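Local coordinates for protein putative nucleotide sugar epimerase/ dehydratase (Bordetella bronchiseptica, PDB 2Q1S) that binds NADH in a Rossmann fold and probably acts as a nucleotide-sugar epimerase or dehydratase in the biosynthesis of the lipopolysaccharide O-antigen, at residues K241-M246 with E302-N307; S292-A297 with L310-K315; G215-A220 with A359-I364; S46-R51 with D265-L270; K141-V146 with H199-V204. All blocks are in the same frame, centred on the assembly; numbering follows the deposited sequence. Where two conformers were deposited one is given.

Contact 1 (K241-M246 with E302-N307); sequences KALKGM and EITGNN
The carbonyl oxygen of Met246 takes a hydrogen bond of 2.8 Å from ND2 of Asn306, with an N-H...O angle of 158°, and a weak second one from the hydroxyl of Thr308. The bond joins the C-terminal ends of helices 234-243 and 293-304. At the first, Gly245 closes a Schellman motif with positive phi, its own N bonded to Ala242 O and Met246 N bonded to Lys241 O; at the second, Gly305 also leaves the helix with positive phi. ND2 approaches from above the carbonyl plane of Met246, while the acceptor stays close to the plane of the Asn306 amide. CG of Asn306 stands anti to its backbone N (chi1 -169°), which carries the amide across to the turn: OD1 lies 3.5 Å from Gly245 CA, and ND2 is 3.5 Å from Ala242 CA. ND2 has a second acceptor in Asn301 OD1, so both amide hydrogens can be used and the flip of the group is probably fixed. Beside it the helices meet through Ala242, Leu243 and Thr304. Thr304 OG1, bonded to Ile300 O of its own helix, sits 3.4 Å from Ala242 CB, and its CG2 packs against Leu243 CD2 at 3.8 Å.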
# COMPACT_ATOMS: atom_id res chain seq x y z
N LYS A 241 -12.47 30.54 15.51
CA LYS A 241 -13.32 30.68 16.70
C LYS A 241 -12.89 31.88 17.55
O LYS A 241 -13.74 32.60 18.11
CB LYS A 241 -13.33 29.39 17.53
CG LYS A 241 -14.14 28.27 16.88
CD LYS A 241 -14.05 26.94 17.60
CE LYS A 241 -15.29 26.09 17.26
NZ LYS A 241 -15.15 24.67 17.69
N ALA A 242 -11.58 32.10 17.65
CA ALA A 242 -11.03 33.26 18.37
C ALA A 242 -11.45 34.58 17.73
O ALA A 242 -11.87 35.52 18.43
CB ALA A 242 -9.53 33.17 18.45
N LEU A 243 -11.35 34.65 16.40
CA LEU A 243 -11.83 35.81 15.63
C LEU A 243 -13.33 36.07 15.78
O LEU A 243 -13.77 37.20 15.58
CB LEU A 243 -11.46 35.66 14.15
CG LEU A 243 -9.99 35.89 13.74
CD1 LEU A 243 -9.87 35.73 12.24
CD2 LEU A 243 -9.55 37.30 14.15
N LYS A 244 -14.10 35.04 16.13
CA LYS A 244 -15.53 35.15 16.33
C LYS A 244 -15.86 35.37 17.81
O LYS A 244 -17.03 35.41 18.20
CB LYS A 244 -16.28 33.90 15.84
CG LYS A 244 -16.15 33.55 14.35
CD LYS A 244 -16.60 34.65 13.41
CE LYS A 244 -18.12 34.81 13.36
NZ LYS A 244 -18.50 35.70 12.24
N GLY A 245 -14.80 35.45 18.63
CA GLY A 245 -14.96 35.73 20.06
C GLY A 245 -15.48 34.54 20.85
O GLY A 245 -16.09 34.71 21.91
N MET A 246 -15.24 33.34 20.33
CA MET A 246 -15.78 32.12 20.95
C MET A 246 -14.73 31.45 21.83
O MET A 246 -13.52 31.54 21.53
CB MET A 246 -16.26 31.14 19.88
CG MET A 246 -17.38 31.65 18.98
SD MET A 246 -17.72 30.48 17.65
CE MET A 246 -19.00 31.33 16.73
N GLU A 302 -4.40 35.80 22.58
CA GLU A 302 -3.71 37.06 22.86
C GLU A 302 -3.56 37.92 21.59
O GLU A 302 -3.74 39.14 21.65
CB GLU A 302 -2.38 36.81 23.59
CG GLU A 302 -1.13 36.76 22.71
CD GLU A 302 -0.49 38.13 22.51
OE1 GLU A 302 -0.80 39.07 23.28
OE2 GLU A 302 0.32 38.28 21.56
N ILE A 303 -3.28 37.30 20.45
CA ILE A 303 -3.14 38.02 19.18
C ILE A 303 -4.49 38.54 18.66
O ILE A 303 -4.57 39.65 18.10
CB ILE A 303 -2.46 37.14 18.07
CG1 ILE A 303 -1.05 36.69 18.49
CG2 ILE A 303 -2.38 37.89 16.74
CD1 ILE A 303 -0.45 35.55 17.63
N THR A 304 -5.55 37.75 18.85
CA THR A 304 -6.89 38.12 18.36
C THR A 304 -7.67 39.03 19.30
O THR A 304 -8.60 39.69 18.86
CB THR A 304 -7.78 36.89 18.04
OG1 THR A 304 -7.90 36.06 19.20
CG2 THR A 304 -7.19 36.08 16.89
N GLY A 305 -7.31 39.05 20.59
CA GLY A 305 -8.04 39.80 21.60
C GLY A 305 -9.24 39.02 22.12
O GLY A 305 -10.19 39.59 22.62
N ASN A 306 -9.19 37.69 21.99
CA ASN A 306 -10.27 36.85 22.50
C ASN A 306 -10.14 36.69 24.02
O ASN A 306 -9.21 36.04 24.52
CB ASN A 306 -10.22 35.49 21.80
CG ASN A 306 -11.45 34.63 22.07
OD1 ASN A 306 -12.50 35.12 22.49
ND2 ASN A 306 -11.32 33.32 21.81
N ASN A 307 -11.07 37.31 24.76
CA ASN A 307 -11.00 37.39 26.22
C ASN A 307 -11.70 36.25 26.96
O ASN A 307 -11.78 36.26 28.20
CB ASN A 307 -11.55 38.75 26.70
CG ASN A 307 -10.83 39.93 26.07
OD1 ASN A 307 -9.60 40.02 26.12
ND2 ASN A 307 -11.60 40.84 25.49

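Contact 2 (S292-A297 with L310-K315); sequences SIADLA and LDRLPK
At the N-capped first turn of helix 293-304, Asp295 meets Arg312 in a salt bridge, with OD1 3.2 Å from NH1. Arg312 belongs to the chain that returns after the helix, 310-315, which lies along these first turns. Ser292, just before the helix, provides the cap, accepting from Asp295 N through OG at 3.2 Å. The hydrogen bond within the salt bridge is weak, for the N-H...O angle is only 124° and the carboxylate and guanidinium planes stand 56° apart. A water bridges the other ends of the two groups, donating to Asp295 OD2 and weakly accepting from Arg312 NH2 at the edge of the guanidinium. NH1 also makes a weak bond to Thr298 OG1, so the charge is held by several modest contacts. CG of Arg312 lies between its backbone N and carbonyl carbon (chi1 73°) and the chain bends at chi3, which lays the guanidinium over Ala294 with the methyl against one face, CB 3.9 Å from NE. Deeper in, both methyls of Leu310 reach Ala297, CD1 lying 3.8 Å from its CB, while Leu248 and Phe238 also touch Ala297. Leu250 also touches the Arg312 side chain. Ala294 and Ala297 thus face an extended chain at the N-capped start of helix 293-304, where the segment that follows the helix folds back along it.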
# COMPACT_ATOMS: atom_id res chain seq x y z
N SER A 292 2.49 23.17 22.98
CA SER A 292 1.31 22.53 23.45
C SER A 292 0.07 23.18 22.89
O SER A 292 0.09 24.31 22.52
CB SER A 292 1.27 22.50 24.96
OG SER A 292 1.06 23.78 25.49
N ILE A 293 -1.01 22.45 22.84
CA ILE A 293 -2.27 23.00 22.34
C ILE A 293 -2.74 24.15 23.25
O ILE A 293 -3.31 25.14 22.76
CB ILE A 293 -3.35 21.91 22.17
CG1 ILE A 293 -2.83 20.81 21.24
CG2 ILE A 293 -4.68 22.48 21.66
CD1 ILE A 293 -2.36 21.33 19.89
N ALA A 294 -2.45 24.06 24.55
CA ALA A 294 -2.79 25.15 25.48
C ALA A 294 -2.07 26.45 25.12
O ALA A 294 -2.70 27.51 25.15
CB ALA A 294 -2.52 24.76 26.93
N ASP A 295 -0.78 26.36 24.77
CA ASP A 295 0.02 27.54 24.42
C ASP A 295 -0.37 28.09 23.05
O ASP A 295 -0.45 29.31 22.87
CB ASP A 295 1.52 27.25 24.47
CG ASP A 295 2.03 27.11 25.89
OD1 ASP A 295 1.29 27.46 26.84
OD2 ASP A 295 3.18 26.67 26.07
N LEU A 296 -0.63 27.19 22.11
CA LEU A 296 -1.23 27.59 20.83
C LEU A 296 -2.49 28.44 21.06
O LEU A 296 -2.59 29.58 20.57
CB LEU A 296 -1.54 26.35 19.96
CG LEU A 296 -2.06 26.61 18.54
CD1 LEU A 296 -0.89 26.93 17.60
CD2 LEU A 296 -2.86 25.41 18.00
N ALA A 297 -3.44 27.91 21.84
CA ALA A 297 -4.69 28.63 22.15
C ALA A 297 -4.42 29.95 22.86
O ALA A 297 -5.04 30.97 22.55
CB ALA A 297 -5.63 27.75 22.96
N LEU A 310 -10.02 29.77 29.06
CA LEU A 310 -9.33 28.57 28.55
C LEU A 310 -9.25 27.50 29.63
O LEU A 310 -8.56 27.69 30.64
CB LEU A 310 -7.91 28.91 28.07
CG LEU A 310 -7.58 29.10 26.59
CD1 LEU A 310 -6.06 29.14 26.43
CD2 LEU A 310 -8.19 28.02 25.72
N ASP A 311 -9.93 26.37 29.42
CA ASP A 311 -9.84 25.24 30.35
C ASP A 311 -8.53 24.43 30.15
O ASP A 311 -8.57 23.29 29.66
CB ASP A 311 -11.07 24.33 30.24
N ARG A 312 -7.39 25.02 30.54
CA ARG A 312 -6.08 24.38 30.36
C ARG A 312 -5.58 23.68 31.63
O ARG A 312 -5.91 24.09 32.74
CB ARG A 312 -5.03 25.36 29.80
CG ARG A 312 -4.50 26.42 30.76
CD ARG A 312 -3.41 27.28 30.10
NE ARG A 312 -2.05 26.74 30.28
CZ ARG A 312 -0.95 27.25 29.74
NH1 ARG A 312 -1.01 28.32 28.95
NH2 ARG A 312 0.23 26.69 29.97
N LEU A 313 -4.79 22.64 31.42
CA LEU A 313 -4.27 21.79 32.48
C LEU A 313 -2.75 21.66 32.33
O LEU A 313 -2.23 21.82 31.22
CB LEU A 313 -4.90 20.40 32.42
CG LEU A 313 -6.34 20.21 32.92
CD1 LEU A 313 -6.87 18.83 32.48
CD2 LEU A 313 -6.44 20.39 34.42
N PRO A 314 -2.04 21.35 33.42
CA PRO A 314 -0.59 21.18 33.34
C PRO A 314 -0.22 19.91 32.56
O PRO A 314 -0.85 18.86 32.74
CB PRO A 314 -0.17 21.06 34.82
CG PRO A 314 -1.36 20.47 35.48
CD PRO A 314 -2.54 21.13 34.79
N LYS A 315 0.78 20.00 31.69
CA LYS A 315 1.24 18.83 30.96
C LYS A 315 2.04 17.89 31.89
O LYS A 315 2.95 18.34 32.57
CB LYS A 315 2.09 19.27 29.77
CG LYS A 315 2.63 18.14 28.93
CD LYS A 315 3.60 18.68 27.85
CE LYS A 315 4.95 19.09 28.46
NZ LYS A 315 5.72 20.00 27.57
O HOH W 1 3.49 26.03 29.23

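Contact 3 (G215-A220 with A359-I364); sequences GEILGA and AVIEQI
Ile217 meets Ile364 where a type II beta turn, Ile217 to Ala220, presses against helix 358-366 near the C terminus. The turn belongs to the loop between strand 203-212 of the Rossmann fold and helix 234-243, and Ala220 N closes it by bonding to Ile217 O at 3.0 Å. No hydrogen bond crosses the contact. The tight part centres on CG2 of Ile364. This methyl is 3.7 Å from Ile217 CG2 and also rests on the backbone of the turn, 3.6 Å from Leu218 O and 3.5 Å from Gly219 O. In both isoleucines CG1 lies beside the backbone N (chi1 -60° in Ile217, -69° in Ile364), which leaves CG2 anti to that N and sends these methyls toward each other, and the two side chains cross at about a right angle. Ile364 CD1 touches Ile217 CG2, so one methyl of the turn sits against two methyls of Ile364. Gly219, at positive phi, brings its backbone close to the helix, and its carbonyl oxygen is bonded by His368 NE2.

The two segments approach less closely at Ile361, whose CG2 is 4.2 Å from Ile217 CG2 and 4.5 Å from Leu218 CB; Trp353 of helix 343-356 packs against both Ile217 and Ile361. On the outer flank of the helix Val360 is exposed and nearly clear of the turn, while Glu362 OE2 forms a salt bridge with Lys244 NZ and a hydrogen bond with Tyr240 OH. In the same loop, Glu216 OE2 forms a salt bridge with NE of Arg232, an NADH-binding residue, and a hydrogen bond with Asn233 ND2.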
# COMPACT_ATOMS: atom_id res chain seq x y z
N GLY A 215 -3.93 30.34 3.59
CA GLY A 215 -4.31 29.51 2.46
C GLY A 215 -5.00 28.20 2.83
O GLY A 215 -5.55 27.55 1.95
N GLU A 216 -5.02 27.86 4.12
CA GLU A 216 -5.84 26.74 4.61
C GLU A 216 -7.19 27.27 4.96
O GLU A 216 -7.33 28.06 5.92
CB GLU A 216 -5.22 26.05 5.84
CG GLU A 216 -6.08 24.86 6.26
CD GLU A 216 -5.47 23.94 7.29
OE1 GLU A 216 -4.52 24.32 8.01
OE2 GLU A 216 -5.97 22.79 7.39
N ILE A 217 -8.20 26.87 4.16
CA ILE A 217 -9.56 27.40 4.28
C ILE A 217 -10.45 26.34 4.91
O ILE A 217 -10.65 25.27 4.32
CB ILE A 217 -10.11 27.78 2.88
CG1 ILE A 217 -9.23 28.86 2.23
CG2 ILE A 217 -11.62 28.19 2.98
CD1 ILE A 217 -9.45 29.08 0.69
N LEU A 218 -11.03 26.64 6.07
CA LEU A 218 -12.00 25.72 6.67
C LEU A 218 -13.11 25.44 5.66
O LEU A 218 -13.60 26.37 5.02
CB LEU A 218 -12.59 26.30 7.96
CG LEU A 218 -11.59 26.60 9.10
CD1 LEU A 218 -12.30 27.29 10.26
CD2 LEU A 218 -10.88 25.34 9.62
N GLY A 219 -13.47 24.16 5.48
CA GLY A 219 -14.59 23.83 4.57
C GLY A 219 -14.17 23.75 3.10
O GLY A 219 -15.01 23.54 2.24
N ALA A 220 -12.88 23.93 2.79
CA ALA A 220 -12.44 23.87 1.40
C ALA A 220 -12.85 22.55 0.72
O ALA A 220 -12.69 21.47 1.28
CB ALA A 220 -10.95 24.10 1.29
N ALA A 359 -14.88 36.75 5.42
CA ALA A 359 -16.17 36.64 4.72
C ALA A 359 -16.16 35.50 3.68
O ALA A 359 -17.12 34.73 3.57
CB ALA A 359 -16.55 37.97 4.08
N VAL A 360 -15.06 35.41 2.94
CA VAL A 360 -14.89 34.42 1.89
C VAL A 360 -14.84 33.05 2.55
O VAL A 360 -15.46 32.09 2.07
CB VAL A 360 -13.62 34.72 1.05
CG1 VAL A 360 -13.11 33.50 0.33
CG2 VAL A 360 -13.90 35.82 0.05
N ILE A 361 -14.12 32.96 3.67
CA ILE A 361 -14.00 31.68 4.38
C ILE A 361 -15.36 31.25 4.94
O ILE A 361 -15.72 30.07 4.83
CB ILE A 361 -12.94 31.73 5.49
CG1 ILE A 361 -11.55 31.99 4.88
CG2 ILE A 361 -12.93 30.43 6.30
CD1 ILE A 361 -10.47 32.32 5.89
N GLU A 362 -16.10 32.20 5.50
CA GLU A 362 -17.42 31.90 6.03
C GLU A 362 -18.38 31.35 4.98
O GLU A 362 -19.13 30.42 5.26
CB GLU A 362 -18.00 33.11 6.79
CG GLU A 362 -17.60 33.01 8.25
CD GLU A 362 -17.82 34.27 9.04
OE1 GLU A 362 -17.97 35.37 8.45
OE2 GLU A 362 -17.83 34.13 10.28
N GLN A 363 -18.32 31.91 3.78
CA GLN A 363 -19.18 31.47 2.67
C GLN A 363 -18.81 30.04 2.23
O GLN A 363 -19.69 29.24 1.89
CB GLN A 363 -19.04 32.42 1.48
CG GLN A 363 -20.16 32.32 0.45
N ILE A 364 -17.52 29.74 2.23
CA ILE A 364 -17.04 28.40 1.90
C ILE A 364 -17.52 27.38 2.93
O ILE A 364 -18.08 26.34 2.56
CB ILE A 364 -15.51 28.44 1.71
CG1 ILE A 364 -15.20 29.23 0.42
CG2 ILE A 364 -14.91 27.02 1.69
CD1 ILE A 364 -13.78 29.72 0.26

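Contact 4 (S46-R51 with D265-L270); sequences SNLVKR and DVANGL
Arg51 and Asn268 are joined by a hydrogen bond between helices 43-54 and 263-276: NE donates to OD1 at 2.8 Å, nearly straight at 165°. The oxygen lies at the guanidinium edge, close to its plane, and offers a lone pair in its own carbonyl plane, while the guanidinium and amide planes stand almost perpendicular. CG of Arg51 extends anti to the backbone N, and a bend at chi2 (62°) turns NE toward the neighbouring helix. Farther along the same group, NH1 forms a salt bridge with Glu54, which helps to set its rotation.

Beside this polar pair, Ala267 CB packs on the backbone of Leu48, 3.9 Å from its CA. The small residue lets the chains come close, Leu48 CA and Ala267 CA being 4.8 Å apart. Leu48 CD1 lies 3.7 Å from Ala267 O, and its CD2 meets Leu270 CD1 at 4.2 Å. Phe104 of the sheet touches both leucines, and Ala206 and Phe208 back Leu270. At the other end, Asn47 ND2 is held by the carbonyls of Phe43 and Pro214. The axes of segments 46-51 and 265-270 cross at -66°. The glycine-rich turn, consistent with the GxGxxG motif of the dinucleotide-binding Rossmann fold (Gly40, Gly42, Gly45), runs into the start of helix 43-54, where Phe43 and Val44 bind NADH.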
# COMPACT_ATOMS: atom_id res chain seq x y z
N SER A 46 -0.96 25.45 -2.95
CA SER A 46 -1.14 26.89 -3.33
C SER A 46 0.06 27.73 -2.86
O SER A 46 0.51 28.63 -3.60
CB SER A 46 -2.45 27.46 -2.80
OG SER A 46 -2.43 27.51 -1.40
N ASN A 47 0.56 27.46 -1.65
CA ASN A 47 1.72 28.20 -1.12
C ASN A 47 2.98 27.88 -1.87
O ASN A 47 3.82 28.76 -2.12
CB ASN A 47 1.89 27.95 0.40
CG ASN A 47 0.94 28.79 1.23
OD1 ASN A 47 1.20 29.99 1.49
ND2 ASN A 47 -0.19 28.20 1.63
N LEU A 48 3.17 26.61 -2.24
CA LEU A 48 4.29 26.22 -3.07
C LEU A 48 4.25 26.90 -4.45
O LEU A 48 5.28 27.36 -4.96
CB LEU A 48 4.31 24.68 -3.22
CG LEU A 48 5.46 24.13 -4.06
CD1 LEU A 48 6.86 24.47 -3.54
CD2 LEU A 48 5.36 22.62 -4.22
N VAL A 49 3.09 26.92 -5.08
CA VAL A 49 2.92 27.56 -6.38
C VAL A 49 3.32 29.04 -6.29
O VAL A 49 4.09 29.50 -7.14
CB VAL A 49 1.52 27.32 -6.97
CG1 VAL A 49 1.30 28.14 -8.23
CG2 VAL A 49 1.33 25.81 -7.28
N LYS A 50 2.84 29.74 -5.26
CA LYS A 50 3.17 31.16 -5.05
C LYS A 50 4.68 31.33 -4.95
O LYS A 50 5.25 32.25 -5.55
CB LYS A 50 2.51 31.70 -3.76
CG LYS A 50 2.79 33.18 -3.45
N ARG A 51 5.33 30.45 -4.19
CA ARG A 51 6.77 30.58 -3.99
C ARG A 51 7.55 30.25 -5.27
O ARG A 51 8.54 30.95 -5.62
CB ARG A 51 7.18 29.74 -2.79
CG ARG A 51 8.65 29.75 -2.47
CD ARG A 51 9.18 31.16 -2.11
NE ARG A 51 10.56 31.08 -1.66
CZ ARG A 51 11.45 32.06 -1.80
NH1 ARG A 51 11.08 33.21 -2.36
NH2 ARG A 51 12.70 31.88 -1.37
N ASP A 265 7.70 27.94 5.24
CA ASP A 265 8.89 27.11 5.50
C ASP A 265 8.73 25.74 4.81
O ASP A 265 9.70 25.25 4.23
CB ASP A 265 9.14 26.90 7.00
CG ASP A 265 9.80 28.13 7.68
OD1 ASP A 265 10.40 29.00 6.98
OD2 ASP A 265 9.72 28.20 8.92
N VAL A 266 7.54 25.16 4.87
CA VAL A 266 7.32 23.87 4.20
C VAL A 266 7.52 24.05 2.69
O VAL A 266 8.17 23.21 2.06
CB VAL A 266 5.91 23.29 4.53
CG1 VAL A 266 5.62 22.07 3.61
CG2 VAL A 266 5.83 22.95 6.01
N ALA A 267 6.94 25.10 2.09
CA ALA A 267 7.19 25.34 0.66
C ALA A 267 8.70 25.43 0.32
O ALA A 267 9.17 24.79 -0.63
CB ALA A 267 6.45 26.54 0.15
N ASN A 268 9.46 26.18 1.12
CA ASN A 268 10.89 26.24 0.90
C ASN A 268 11.60 24.90 1.11
O ASN A 268 12.56 24.59 0.40
CB ASN A 268 11.53 27.36 1.73
CG ASN A 268 11.21 28.73 1.18
OD1 ASN A 268 11.19 28.91 -0.04
ND2 ASN A 268 10.95 29.69 2.06
N GLY A 269 11.14 24.13 2.09
CA GLY A 269 11.66 22.76 2.33
C GLY A 269 11.44 21.85 1.14
O GLY A 269 12.36 21.15 0.71
N LEU A 270 10.23 21.91 0.56
CA LEU A 270 9.91 21.12 -0.62
C LEU A 270 10.79 21.55 -1.80
O LEU A 270 11.32 20.71 -2.53
CB LEU A 270 8.44 21.33 -1.01
CG LEU A 270 7.40 20.65 -0.09
CD1 LEU A 270 6.07 21.21 -0.38
CD2 LEU A 270 7.39 19.11 -0.30

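Contact 5 (K141-V146 with H199-V204); sequences KRLKKV and HQLPTV
With chi1 at -172°, Leu201 turns CG opposite its main-chain nitrogen, whereas in Leu143 CG stands beside the N (chi1 -81°), and these torsions bring the two CD1 methyls to 3.9 Å. CG2 of Val146 adds a third group, 4.1 Å from Leu201 CD1, and Tyr134 and Leu137 of helix 128-137 complete this apolar cluster. Strands 145-151 and 203-212 begin here as parallel neighbours in the Rossmann sheet. Val146 N donates to Pro202 O at 2.9 Å, nearly straight at 170°, and Val204 N donates to Val146 O at 2.8 Å. CA-H...O contacts run beside these bonds, the one from Thr203 CA to Val146 O measuring 3.2 Å. Pro202, centre of an inverse gamma turn closed by Thr203 N and Leu201 O, lays its ring carbons against Lys144 O, with CB at 3.3 Å. Lys145 folds its chain over Val204, CG 3.6 Å from CG2, and delivers NZ to the carbonyl oxygens of Gly277 and Ala274. The lysine thus packs through its methylenes while its ammonium group is satisfied by backbone carbonyls beyond the strands, and the buried Val146 backbone has both its N-H and its C=O bonded to segment 199-204.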
# COMPACT_ATOMS: atom_id res chain seq x y z
N LYS A 141 12.62 11.79 -19.18
CA LYS A 141 14.06 12.02 -19.17
C LYS A 141 14.45 13.44 -18.75
O LYS A 141 15.57 13.66 -18.30
CB LYS A 141 14.65 11.71 -20.57
CG LYS A 141 14.60 10.22 -20.98
CD LYS A 141 15.52 9.42 -20.05
CE LYS A 141 15.74 7.98 -20.48
NZ LYS A 141 14.57 7.15 -20.21
N ARG A 142 13.51 14.38 -18.87
CA ARG A 142 13.78 15.77 -18.49
C ARG A 142 13.66 15.95 -16.97
O ARG A 142 14.17 16.92 -16.43
CB ARG A 142 12.79 16.70 -19.20
CG ARG A 142 13.13 18.17 -18.99
CD ARG A 142 12.36 19.10 -19.92
NE ARG A 142 12.41 20.47 -19.42
CZ ARG A 142 11.82 21.52 -19.97
NH1 ARG A 142 11.23 21.42 -21.16
NH2 ARG A 142 11.89 22.70 -19.37
N LEU A 143 13.01 14.99 -16.29
CA LEU A 143 12.83 15.09 -14.82
C LEU A 143 14.09 15.11 -14.03
O LEU A 143 14.88 14.17 -14.15
CB LEU A 143 12.08 13.89 -14.31
CG LEU A 143 10.61 13.95 -14.47
CD1 LEU A 143 10.03 12.61 -14.01
CD2 LEU A 143 9.99 15.09 -13.65
N LYS A 144 14.31 16.15 -13.24
CA LYS A 144 15.41 16.19 -12.28
C LYS A 144 15.00 15.60 -10.93
O LYS A 144 15.85 15.00 -10.28
CB LYS A 144 15.94 17.61 -12.02
CG LYS A 144 17.12 18.09 -12.87
CD LYS A 144 16.78 18.01 -14.34
CE LYS A 144 16.21 19.31 -14.82
NZ LYS A 144 16.03 19.31 -16.32
N LYS A 145 13.80 15.93 -10.46
CA LYS A 145 13.33 15.48 -9.14
C LYS A 145 11.85 15.42 -9.10
O LYS A 145 11.17 16.22 -9.73
CB LYS A 145 13.84 16.41 -8.03
CG LYS A 145 14.44 15.67 -6.78
CD LYS A 145 15.70 14.86 -7.10
CE LYS A 145 16.88 15.77 -7.46
NZ LYS A 145 17.30 16.58 -6.29
N VAL A 146 11.39 14.39 -8.38
CA VAL A 146 9.98 14.21 -8.05
C VAL A 146 9.85 14.21 -6.54
O VAL A 146 10.38 13.31 -5.90
CB VAL A 146 9.42 12.84 -8.62
CG1 VAL A 146 7.97 12.68 -8.25
CG2 VAL A 146 9.64 12.83 -10.14
N HIS A 199 13.42 2.08 -11.82
CA HIS A 199 13.30 2.91 -13.03
C HIS A 199 14.05 4.24 -12.93
O HIS A 199 13.91 5.08 -13.82
CB HIS A 199 11.82 3.18 -13.31
CG HIS A 199 11.04 1.95 -13.66
ND1 HIS A 199 11.31 1.19 -14.78
CD2 HIS A 199 10.00 1.35 -13.03
CE1 HIS A 199 10.46 0.18 -14.82
NE2 HIS A 199 9.65 0.25 -13.78
N GLN A 200 14.83 4.41 -11.86
CA GLN A 200 15.66 5.62 -11.68
C GLN A 200 14.80 6.87 -11.60
O GLN A 200 15.29 7.97 -11.82
CB GLN A 200 16.74 5.73 -12.79
CG GLN A 200 17.79 4.60 -12.66
CD GLN A 200 17.24 3.25 -13.14
OE1 GLN A 200 16.66 3.15 -14.24
NE2 GLN A 200 17.40 2.21 -12.30
N LEU A 201 13.52 6.71 -11.24
CA LEU A 201 12.66 7.89 -11.04
C LEU A 201 13.26 8.68 -9.86
O LEU A 201 13.50 8.08 -8.81
CB LEU A 201 11.21 7.47 -10.74
CG LEU A 201 10.22 8.65 -10.73
CD1 LEU A 201 9.87 9.20 -12.13
CD2 LEU A 201 8.96 8.16 -10.06
N PRO A 202 13.58 9.99 -10.06
CA PRO A 202 14.39 10.70 -9.05
C PRO A 202 13.60 11.23 -7.86
O PRO A 202 13.41 12.46 -7.71
CB PRO A 202 15.05 11.82 -9.85
CG PRO A 202 14.09 12.12 -10.92
CD PRO A 202 13.41 10.81 -11.29
N THR A 203 13.09 10.29 -7.08
CA THR A 203 12.13 10.65 -6.02
C THR A 203 12.83 11.13 -4.75
O THR A 203 13.92 10.64 -4.39
CB THR A 203 11.27 9.45 -5.63
OG1 THR A 203 12.09 8.39 -5.13
CG2 THR A 203 10.43 9.00 -6.84
N VAL A 204 12.18 12.10 -4.08
CA VAL A 204 12.63 12.52 -2.74
C VAL A 204 11.36 12.59 -1.89
O VAL A 204 10.40 13.20 -2.32
CB VAL A 204 13.29 13.89 -2.78
CG1 VAL A 204 13.70 14.31 -1.37
CG2 VAL A 204 14.49 13.84 -3.68

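In the fold
From the N terminus, helix 43-54 is the first element used: contact 4 joins it to helix 263-276, closing a long loop. Contact 5 is nested inside that loop and pairs the starts of strands 145-151 and 203-212, on the other side of the chain's centre from contacts 1, 2 and 3. The chain after strand 203-212 opens contact 3, which closes only at helix 358-366 and so crosses contact 4. Contacts 1 and 2 are nested inside contact 3, cross each other and share helix 293-304; contact 1 also crosses contact 4. Contacts 1 and 3 touch through the Lys244-Glu362 salt bridge. Contacts 4 and 5 tie the Rossmann core, while the others join the later helices and loops.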